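Local coordinates for protein interferon (Danio rerio, PDB 3PIV) that probably acts as a secreted type I interferon cytokine that engages cytokine receptors in antiviral defence, at residues A[13-17]-A[88-92]; A[64-68]-A[137-141]. All coordinates share one frame. Residues are numbered along the deposited sequence.

Interaction 1: A[13-17]-A[88-92]; sequences ITTES and ILHRK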
# COMPACT_ATOMS: atom_id res chain seq x y z
N ILE A 13 6.75 7.63 7.99
CA ILE A 13 6.05 7.42 6.72
C ILE A 13 4.63 7.01 7.02
O ILE A 13 3.68 7.49 6.39
CB ILE A 13 6.70 6.29 5.89
CG1 ILE A 13 8.12 6.67 5.47
CG2 ILE A 13 5.85 5.98 4.67
CD1 ILE A 13 8.30 8.13 5.11
N THR A 14 4.50 6.11 7.99
CA THR A 14 3.20 5.61 8.40
C THR A 14 2.28 6.73 8.88
O THR A 14 1.15 6.85 8.43
CB THR A 14 3.34 4.58 9.53
OG1 THR A 14 4.10 3.45 9.06
CG2 THR A 14 1.98 4.13 10.01
N THR A 15 2.78 7.54 9.80
CA THR A 15 2.01 8.64 10.36
C THR A 15 1.61 9.68 9.30
O THR A 15 0.43 10.02 9.15
CB THR A 15 2.82 9.36 11.45
OG1 THR A 15 3.02 8.47 12.56
CG2 THR A 15 2.08 10.59 11.92
N GLU A 16 2.59 10.19 8.57
CA GLU A 16 2.30 11.20 7.56
C GLU A 16 1.36 10.66 6.48
O GLU A 16 0.40 11.34 6.10
CB GLU A 16 3.59 11.75 6.95
CG GLU A 16 4.51 12.41 7.95
CD GLU A 16 5.74 13.06 7.31
OE1 GLU A 16 6.13 12.66 6.19
OE2 GLU A 16 6.32 13.98 7.93
N SER A 17 1.59 9.44 6.01
CA SER A 17 0.76 8.89 4.93
C SER A 17 -0.68 8.66 5.38
O SER A 17 -1.63 8.96 4.64
CB SER A 17 1.37 7.61 4.33
OG SER A 17 1.31 6.51 5.23
N ILE A 88 4.84 10.77 -0.98
CA ILE A 88 5.42 10.30 0.27
C ILE A 88 5.77 8.81 0.13
O ILE A 88 6.87 8.38 0.44
CB ILE A 88 4.48 10.61 1.47
CG1 ILE A 88 5.30 10.92 2.72
CG2 ILE A 88 3.52 9.47 1.74
CD1 ILE A 88 5.75 9.69 3.47
N LEU A 89 4.84 8.03 -0.40
CA LEU A 89 5.09 6.61 -0.54
C LEU A 89 6.14 6.30 -1.62
O LEU A 89 6.85 5.31 -1.53
CB LEU A 89 3.78 5.84 -0.81
CG LEU A 89 2.66 5.95 0.24
CD1 LEU A 89 1.48 5.09 -0.19
CD2 LEU A 89 3.13 5.51 1.60
N HIS A 90 6.23 7.14 -2.65
CA HIS A 90 7.17 6.83 -3.73
C HIS A 90 8.60 7.04 -3.28
O HIS A 90 9.49 6.29 -3.64
CB HIS A 90 6.92 7.65 -5.01
CG HIS A 90 8.03 7.52 -6.01
ND1 HIS A 90 8.26 6.36 -6.72
CD2 HIS A 90 9.00 8.39 -6.38
CE1 HIS A 90 9.32 6.53 -7.50
NE2 HIS A 90 9.79 7.75 -7.31
N ARG A 91 8.80 8.09 -2.48
CA ARG A 91 10.14 8.37 -1.95
C ARG A 91 10.66 7.27 -1.01
O ARG A 91 11.81 6.88 -1.11
CB ARG A 91 10.15 9.71 -1.22
CG ARG A 91 9.79 10.89 -2.10
CD ARG A 91 9.64 12.14 -1.25
NE ARG A 91 8.77 13.12 -1.89
CZ ARG A 91 7.79 13.77 -1.26
NH1 ARG A 91 7.55 13.54 0.03
NH2 ARG A 91 7.04 14.64 -1.92
N LYS A 92 9.82 6.79 -0.10
CA LYS A 92 10.23 5.70 0.78
C LYS A 92 10.48 4.46 -0.06
O LYS A 92 11.49 3.77 0.11
CB LYS A 92 9.18 5.40 1.84
CG LYS A 92 9.52 4.18 2.69
CD LYS A 92 10.99 4.20 3.11
CE LYS A 92 11.25 5.09 4.32
NZ LYS A 92 10.60 4.53 5.52

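Interaction 2: A[64-68]-A[137-141]; sequences HLMDA and WEQIR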
# COMPACT_ATOMS: atom_id res chain seq x y z
N HIS A 64 0.17 2.86 -7.47
CA HIS A 64 -0.45 2.63 -8.76
C HIS A 64 -1.97 2.67 -8.69
O HIS A 64 -2.63 3.20 -9.58
CB HIS A 64 0.06 1.31 -9.34
CG HIS A 64 1.52 1.34 -9.66
ND1 HIS A 64 2.30 0.21 -9.71
CD2 HIS A 64 2.34 2.39 -9.94
CE1 HIS A 64 3.55 0.55 -10.01
NE2 HIS A 64 3.59 1.86 -10.15
N LEU A 65 -2.51 2.12 -7.60
CA LEU A 65 -3.95 2.08 -7.40
C LEU A 65 -4.51 3.49 -7.26
O LEU A 65 -5.58 3.80 -7.79
CB LEU A 65 -4.29 1.27 -6.14
CG LEU A 65 -5.76 1.06 -5.77
CD1 LEU A 65 -6.52 0.43 -6.92
CD2 LEU A 65 -5.89 0.23 -4.51
N MET A 66 -3.78 4.34 -6.54
CA MET A 66 -4.30 5.64 -6.11
C MET A 66 -4.05 6.73 -7.15
O MET A 66 -4.67 7.78 -7.11
CB MET A 66 -3.68 6.06 -4.77
CG MET A 66 -4.13 5.18 -3.58
SD MET A 66 -5.88 5.35 -3.21
CE MET A 66 -5.94 6.92 -2.35
N ASP A 67 -3.14 6.44 -8.08
CA ASP A 67 -2.75 7.37 -9.14
C ASP A 67 -3.81 7.30 -10.23
O ASP A 67 -3.53 6.82 -11.33
CB ASP A 67 -1.38 6.96 -9.69
CG ASP A 67 -0.79 7.97 -10.70
OD1 ASP A 67 -1.27 9.12 -10.77
OD2 ASP A 67 0.16 7.60 -11.44
N ALA A 68 -5.02 7.75 -9.92
CA ALA A 68 -6.17 7.53 -10.80
C ALA A 68 -7.12 8.72 -10.85
O ALA A 68 -8.33 8.56 -10.87
CB ALA A 68 -6.93 6.26 -10.38
N TRP A 137 -14.54 3.74 -4.31
CA TRP A 137 -13.32 4.45 -3.93
C TRP A 137 -13.13 4.45 -2.40
O TRP A 137 -12.02 4.28 -1.91
CB TRP A 137 -13.29 5.87 -4.49
CG TRP A 137 -12.66 5.95 -5.86
CD1 TRP A 137 -13.24 6.41 -7.01
CD2 TRP A 137 -11.33 5.54 -6.23
NE1 TRP A 137 -12.36 6.32 -8.07
CE2 TRP A 137 -11.18 5.79 -7.61
CE3 TRP A 137 -10.26 4.99 -5.53
CZ2 TRP A 137 -9.99 5.51 -8.30
CZ3 TRP A 137 -9.08 4.70 -6.21
CH2 TRP A 137 -8.96 4.97 -7.58
N GLU A 138 -14.21 4.62 -1.65
CA GLU A 138 -14.10 4.65 -0.19
C GLU A 138 -13.72 3.29 0.38
O GLU A 138 -13.03 3.22 1.40
CB GLU A 138 -15.39 5.19 0.43
CG GLU A 138 -15.60 6.66 0.15
CD GLU A 138 -14.58 7.56 0.84
OE1 GLU A 138 -13.83 7.06 1.72
OE2 GLU A 138 -14.52 8.76 0.53
N GLN A 139 -14.15 2.22 -0.27
CA GLN A 139 -13.67 0.90 0.12
C GLN A 139 -12.17 0.81 -0.13
O GLN A 139 -11.42 0.40 0.75
CB GLN A 139 -14.39 -0.21 -0.64
CG GLN A 139 -15.78 -0.44 -0.12
CD GLN A 139 -15.78 -0.73 1.37
OE1 GLN A 139 -15.30 -1.78 1.81
NE2 GLN A 139 -16.32 0.20 2.16
N ILE A 140 -11.72 1.21 -1.32
CA ILE A 140 -10.29 1.17 -1.62
C ILE A 140 -9.50 1.98 -0.58
O ILE A 140 -8.49 1.51 -0.05
CB ILE A 140 -9.98 1.65 -3.07
CG1 ILE A 140 -10.04 0.48 -4.05
CG2 ILE A 140 -8.58 2.27 -3.14
CD1 ILE A 140 -11.21 -0.44 -3.88
N ARG A 141 -9.97 3.18 -0.28
CA ARG A 141 -9.34 4.03 0.72
C ARG A 141 -9.29 3.36 2.11
O ARG A 141 -8.25 3.37 2.78
CB ARG A 141 -10.09 5.36 0.77
CG ARG A 141 -9.57 6.33 1.78
CD ARG A 141 -10.22 7.68 1.56
NE ARG A 141 -9.88 8.62 2.61
CZ ARG A 141 -10.76 9.15 3.45
NH1 ARG A 141 -12.04 8.83 3.35
NH2 ARG A 141 -10.36 10.01 4.37

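Interaction 1: A[13-17]-A[88-92]
The axes of the two short helical segments run antiparallel, at 162° between their N-to-C directions and 10.6 Å apart at closest approach, so the contact is carried by side chains. The CA atoms come nearest at Ser-17 and Ile-88, 6.7 Å apart, consistent with the small serine side chain letting the backbones come close here. Ile-88, the first residue of its segment, has more of its surface covered by 13-17 than any other residue of 88-92: its CD1 lies 3.4 Å from CD1 of Ile-13, its CG2 lies 3.8 Å from CB of Ser-17, and its CG1 is 4.0 Å from OE1 of the exposed Glu-16. Leu-89 leaves its helix sideways, yet its CD2 reaches CB of Ser-17 (3.9 Å) and CG2 of Ile-13 (4.1 Å), closing the apolar patch from the side. One turn after Ile-88, Lys-92 folds its chain so that NZ comes within 3.3 Å of CG1 of Ile-13; this is contact without polar pairing, and the ammonium group instead makes a weak hydrogen bond to the carbonyl O of Trp-6. Helix 10-23 thus lies against helix 79-101, while Thr-14, pointing away, hydrogen-bonds Asp-152 of helix 134-158 and Leu-89 also touches Leu-59, Ile-62 and Ile-63 of helix 48-66.

Interaction 2: A[64-68]-A[137-141]
Leu-65, in the last turn of helix 48-66, contributes twice: its CD2 packs 3.6 Å from CG2 of Ile-140, and its carbonyl O lies 3.6 Å from CH2 of Trp-137, near the plane of the indole at its edge. The CA-to-CB bond of Met-66 points away, but its m, m, m rotamer curls the thioether back, bringing SD to 4.1 Å from CG2 of Ile-140 and 4.4 Å from CZ3 of Trp-137. Asp-67 then leaves helical geometry (phi/psi -80/67) as the centre of an inverse gamma turn, with a weak Ala-68 N to Met-66 O bond of 2.8 Å. That turn directs Ala-68 toward helix 134-158, where its CB meets the ring edge 3.7 Å from CH2 of Trp-137. The indole NE1 is hydrogen-bonded to the carbonyl of His-71, tying the ring to the loop that follows helix 48-66. With Leu-127 of helix 111-129 touching Leu-65, Trp-137 and Ile-140, the arrangement is an apolar interhelical core of the four-helix-bundle cytokine fold, here at a helix C-terminus.

Overall arrangement
Both contacts belong to the buried interior of one all-helical bundle, with centres 16 Å apart and nearest atoms about 7 Å apart, so they do not touch. They use four different helices: interaction 1 joins 10-23 to 79-101, interaction 2 joins 48-66 to 134-158, and their segments alternate along the chain. The two helix pairs also pack on each other, since Leu-89 touches helix 48-66 and Met-66 touches Phe-85 and Leu-86 of helix 79-101. Interaction 1 buries 285 Å² between two continuous helices and reaches the surface at exposed Glu-16. Interaction 2 buries 240 Å², all five touching residues being buried, and brings in an aromatic ring and a thioether where a helix ends.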